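ZmpA Glycopeptidase (Clostridium perfringens, PDB 6XSX) is a glycopeptidase whose M60-type catalytic module, the part described here, probably cleaves the peptide backbone of glycosylated proteins as a metalloprotease. Local coordinates at residues D288-N300 with R376-W390. Residues are numbered along the deposited sequence; the frame is centred on the assembly and turned at random.
Sequences DTNNRTIVEVTNN and RDIGGGSWENKHNAW
K386 NZ reaches two backbone carbonyls of the 290–293 type I turn: T293 O at 3.2 Å, approached from above the carbonyl plane, and N291 O at 2.9 Å, a weak bond. The ammonium gets there because the lysine chain is fully extended beyond CG, its CG and CD running past R292 O and T293 O. Between these two, R292 O takes the amide of G380 on a lone pair in the carbonyl plane (N to O 2.9 Å, N-H...O 171°); the carbonyls of N291, R292 and T293 are thus all engaged, by K386 in the first turn of helix 383-398 or by G380 of the glycine loop. N290 OD1 braces the turn by accepting from R292 N, an Asx turn. The R292 side chain runs back along the 376-380 loop; NH1 donates to I378 O at 3.2 Å, and NH2 forms a salt bridge with D377 OD1 at 2.8 Å, weak and bent as a hydrogen bond; the guanidinium and carboxylate planes stand almost perpendicular (87°). Farther along, T293 CB points away from the helix, but with OG1 anti to the backbone N (chi1 -169°) the hydroxyl oxygen lies at the edge of the W390 indole, close to the ring plane, and accepts from NE1 at 2.9 Å. I294, the N-cap residue of helix 295-298, wedges between aromatic groups: CD1 sits over one face of the W383 six-membered ring, 3.8 Å from its centroid, a CH-pi contact, while CB meets W390 CZ2. V297 CG1 and T298 CG2 extend this apolar surface along W390. The contact thus fastens the segment following helix 277-286, which carries an HExxH pattern consistent with a metalloprotease site, to helix 383-398 and the loop leading into it. V297 and T298 also pack on helix 347-361, T298 reaches W366 of helix 365-375, and N300 touches H281 of helix 277-286.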
# COMPACT_ATOMS: atom_id res chain seq x y z
N ASP A 288 8.18 -2.52 1.72
CA ASP A 288 9.57 -2.26 1.34
C ASP A 288 10.40 -1.69 2.48
O ASP A 288 10.09 -0.62 3.01
CB ASP A 288 9.69 -1.40 0.07
CG ASP A 288 11.05 -1.48 -0.60
OD1 ASP A 288 11.89 -2.32 -0.19
OD2 ASP A 288 11.27 -0.70 -1.54
N THR A 289 11.51 -2.38 2.79
CA THR A 289 12.43 -1.96 3.83
C THR A 289 13.84 -1.85 3.28
O THR A 289 14.80 -1.72 4.05
CB THR A 289 12.50 -2.99 4.98
OG1 THR A 289 12.89 -4.25 4.44
CG2 THR A 289 11.22 -3.09 5.76
N ASN A 290 13.98 -1.91 1.95
CA ASN A 290 15.29 -1.95 1.31
C ASN A 290 16.06 -0.67 1.62
O ASN A 290 15.66 0.42 1.20
CB ASN A 290 15.15 -2.22 -0.19
CG ASN A 290 16.46 -2.53 -0.88
OD1 ASN A 290 17.53 -2.49 -0.29
ND2 ASN A 290 16.37 -2.83 -2.17
N ASN A 291 17.19 -0.80 2.33
CA ASN A 291 17.97 0.37 2.72
C ASN A 291 18.83 0.89 1.57
O ASN A 291 19.48 1.92 1.72
CB ASN A 291 18.72 0.18 4.05
CG ASN A 291 19.81 -0.87 4.02
OD1 ASN A 291 20.27 -1.30 2.96
ND2 ASN A 291 20.24 -1.31 5.19
N ARG A 292 18.82 0.20 0.42
CA ARG A 292 19.50 0.66 -0.78
C ARG A 292 18.69 1.75 -1.48
O ARG A 292 19.23 2.48 -2.30
CB ARG A 292 19.72 -0.50 -1.76
CG ARG A 292 20.51 -1.67 -1.19
CD ARG A 292 20.50 -2.81 -2.18
NE ARG A 292 21.53 -3.78 -1.83
CZ ARG A 292 22.85 -3.61 -1.98
NH1 ARG A 292 23.33 -2.49 -2.51
NH2 ARG A 292 23.68 -4.56 -1.62
N THR A 293 17.39 1.83 -1.18
CA THR A 293 16.52 2.84 -1.77
C THR A 293 16.05 3.81 -0.68
O THR A 293 16.53 3.76 0.44
CB THR A 293 15.39 2.18 -2.57
OG1 THR A 293 14.76 3.23 -3.32
CG2 THR A 293 14.38 1.45 -1.71
N ILE A 294 15.12 4.71 -1.03
CA ILE A 294 14.50 5.59 -0.04
C ILE A 294 13.03 5.19 0.08
O ILE A 294 12.19 5.67 -0.70
CB ILE A 294 14.65 7.07 -0.42
CG1 ILE A 294 16.08 7.45 -0.84
CG2 ILE A 294 14.15 7.97 0.71
CD1 ILE A 294 16.20 8.83 -1.50
N VAL A 295 12.71 4.32 1.05
CA VAL A 295 11.41 3.67 1.09
C VAL A 295 10.31 4.66 1.46
O VAL A 295 9.16 4.48 1.05
CB VAL A 295 11.41 2.39 1.96
CG1 VAL A 295 12.26 1.30 1.33
CG2 VAL A 295 11.81 2.65 3.41
N GLU A 296 10.67 5.72 2.19
CA GLU A 296 9.73 6.77 2.57
C GLU A 296 9.19 7.45 1.31
O GLU A 296 8.08 7.99 1.30
CB GLU A 296 10.39 7.79 3.49
CG GLU A 296 10.80 7.21 4.84
CD GLU A 296 12.19 6.59 4.93
OE1 GLU A 296 12.93 6.56 3.91
OE2 GLU A 296 12.54 6.12 6.04
N VAL A 297 9.98 7.45 0.24
CA VAL A 297 9.52 8.06 -0.99
C VAL A 297 8.75 7.00 -1.78
O VAL A 297 7.58 7.20 -2.09
CB VAL A 297 10.66 8.71 -1.79
CG1 VAL A 297 10.22 9.17 -3.16
CG2 VAL A 297 11.29 9.88 -1.02
N THR A 298 9.40 5.85 -2.00
CA THR A 298 8.97 4.88 -3.00
C THR A 298 7.70 4.16 -2.56
O THR A 298 6.97 3.66 -3.41
CB THR A 298 10.10 3.93 -3.43
OG1 THR A 298 10.63 3.23 -2.30
CG2 THR A 298 11.22 4.63 -4.17
N ASN A 299 7.40 4.13 -1.25
CA ASN A 299 6.28 3.34 -0.76
C ASN A 299 4.94 3.97 -1.14
O ASN A 299 3.90 3.30 -1.12
CB ASN A 299 6.46 2.92 0.71
CG ASN A 299 7.51 1.84 0.90
OD1 ASN A 299 7.94 1.22 -0.07
ND2 ASN A 299 7.92 1.60 2.13
N ASN A 300 4.98 5.25 -1.53
CA ASN A 300 3.80 5.98 -1.95
C ASN A 300 3.28 5.46 -3.29
O ASN A 300 2.16 5.77 -3.69
CB ASN A 300 4.13 7.47 -2.11
CG ASN A 300 4.52 8.11 -0.80
OD1 ASN A 300 3.75 8.07 0.15
ND2 ASN A 300 5.71 8.68 -0.74
N ARG A 376 19.48 -6.88 -6.99
CA ARG A 376 20.73 -6.34 -7.47
C ARG A 376 21.39 -5.46 -6.41
O ARG A 376 20.72 -4.83 -5.60
CB ARG A 376 20.56 -5.60 -8.80
CG ARG A 376 20.12 -6.49 -9.96
CD ARG A 376 20.85 -6.20 -11.26
NE ARG A 376 20.51 -7.18 -12.29
CZ ARG A 376 21.17 -8.31 -12.54
NH1 ARG A 376 22.24 -8.63 -11.84
NH2 ARG A 376 20.76 -9.11 -13.51
N ASP A 377 22.73 -5.45 -6.46
CA ASP A 377 23.62 -4.64 -5.65
C ASP A 377 23.65 -3.22 -6.22
O ASP A 377 24.63 -2.80 -6.83
CB ASP A 377 25.02 -5.27 -5.64
CG ASP A 377 26.01 -4.57 -4.72
OD1 ASP A 377 25.59 -4.13 -3.64
OD2 ASP A 377 27.20 -4.47 -5.10
N ILE A 378 22.54 -2.50 -6.04
CA ILE A 378 22.41 -1.15 -6.55
C ILE A 378 21.92 -0.26 -5.41
O ILE A 378 21.37 -0.76 -4.43
CB ILE A 378 21.51 -1.09 -7.81
CG1 ILE A 378 20.10 -1.64 -7.55
CG2 ILE A 378 22.18 -1.78 -8.99
CD1 ILE A 378 19.14 -1.46 -8.71
N GLY A 379 22.13 1.06 -5.57
CA GLY A 379 21.76 2.03 -4.55
C GLY A 379 22.69 1.95 -3.33
O GLY A 379 23.87 1.63 -3.47
N GLY A 380 22.12 2.22 -2.15
CA GLY A 380 22.90 2.36 -0.93
C GLY A 380 23.54 3.74 -0.84
O GLY A 380 23.48 4.53 -1.79
N GLY A 381 24.15 4.02 0.32
CA GLY A 381 24.88 5.26 0.53
C GLY A 381 23.95 6.42 0.87
O GLY A 381 22.89 6.23 1.45
N SER A 382 24.38 7.63 0.48
CA SER A 382 23.70 8.87 0.79
C SER A 382 22.40 8.99 -0.01
O SER A 382 22.23 8.34 -1.04
CB SER A 382 24.59 10.03 0.47
OG SER A 382 24.83 10.08 -0.93
N TRP A 383 21.52 9.84 0.51
CA TRP A 383 20.34 10.38 -0.15
C TRP A 383 20.60 10.52 -1.65
O TRP A 383 19.92 9.88 -2.45
CB TRP A 383 20.00 11.73 0.51
CG TRP A 383 18.65 12.34 0.24
CD1 TRP A 383 18.40 13.50 -0.43
CD2 TRP A 383 17.36 11.87 0.71
NE1 TRP A 383 17.06 13.77 -0.44
CE2 TRP A 383 16.40 12.80 0.25
CE3 TRP A 383 16.94 10.77 1.46
CZ2 TRP A 383 15.03 12.64 0.51
CZ3 TRP A 383 15.59 10.63 1.72
CH2 TRP A 383 14.65 11.55 1.25
N GLU A 384 21.62 11.31 -2.01
CA GLU A 384 21.94 11.68 -3.38
C GLU A 384 22.40 10.46 -4.19
O GLU A 384 22.08 10.34 -5.37
CB GLU A 384 23.02 12.77 -3.42
CG GLU A 384 22.64 14.05 -2.69
CD GLU A 384 22.64 14.02 -1.17
OE1 GLU A 384 23.16 13.05 -0.59
OE2 GLU A 384 22.10 14.96 -0.56
N ASN A 385 23.17 9.57 -3.55
CA ASN A 385 23.64 8.36 -4.21
C ASN A 385 22.46 7.47 -4.62
O ASN A 385 22.46 6.92 -5.72
CB ASN A 385 24.63 7.56 -3.36
CG ASN A 385 25.26 6.45 -4.17
OD1 ASN A 385 26.05 6.71 -5.08
ND2 ASN A 385 24.88 5.21 -3.88
N LYS A 386 21.46 7.36 -3.74
CA LYS A 386 20.27 6.56 -4.01
C LYS A 386 19.45 7.17 -5.15
O LYS A 386 18.91 6.46 -5.99
CB LYS A 386 19.42 6.43 -2.75
CG LYS A 386 20.08 5.64 -1.63
CD LYS A 386 19.28 5.64 -0.36
CE LYS A 386 19.92 4.80 0.73
NZ LYS A 386 19.09 4.82 1.95
N HIS A 387 19.35 8.50 -5.15
CA HIS A 387 18.66 9.20 -6.22
C HIS A 387 19.28 8.80 -7.56
O HIS A 387 18.55 8.47 -8.50
CB HIS A 387 18.71 10.71 -6.01
CG HIS A 387 17.80 11.19 -4.92
ND1 HIS A 387 16.59 10.58 -4.65
CD2 HIS A 387 17.91 12.23 -4.06
CE1 HIS A 387 15.99 11.23 -3.66
NE2 HIS A 387 16.79 12.23 -3.28
N ASN A 388 20.62 8.81 -7.62
CA ASN A 388 21.35 8.53 -8.84
C ASN A 388 21.11 7.08 -9.26
O ASN A 388 21.09 6.78 -10.46
CB ASN A 388 22.84 8.88 -8.73
CG ASN A 388 23.13 10.33 -9.09
OD1 ASN A 388 23.57 10.62 -10.20
ND2 ASN A 388 22.87 11.25 -8.17
N ALA A 389 20.92 6.20 -8.28
CA ALA A 389 20.64 4.80 -8.57
C ALA A 389 19.28 4.64 -9.24
O ALA A 389 19.12 3.81 -10.12
CB ALA A 389 20.78 3.95 -7.32
N TRP A 390 18.29 5.45 -8.81
CA TRP A 390 16.97 5.42 -9.42
C TRP A 390 17.09 5.74 -10.91
O TRP A 390 16.42 5.11 -11.74
CB TRP A 390 16.03 6.45 -8.78
CG TRP A 390 15.65 6.22 -7.35
CD1 TRP A 390 15.85 5.10 -6.59
CD2 TRP A 390 14.91 7.14 -6.52
NE1 TRP A 390 15.32 5.28 -5.34
CE2 TRP A 390 14.73 6.52 -5.27
CE3 TRP A 390 14.40 8.43 -6.72
CZ2 TRP A 390 14.06 7.15 -4.22
CZ3 TRP A 390 13.73 9.05 -5.69
CH2 TRP A 390 13.57 8.42 -4.45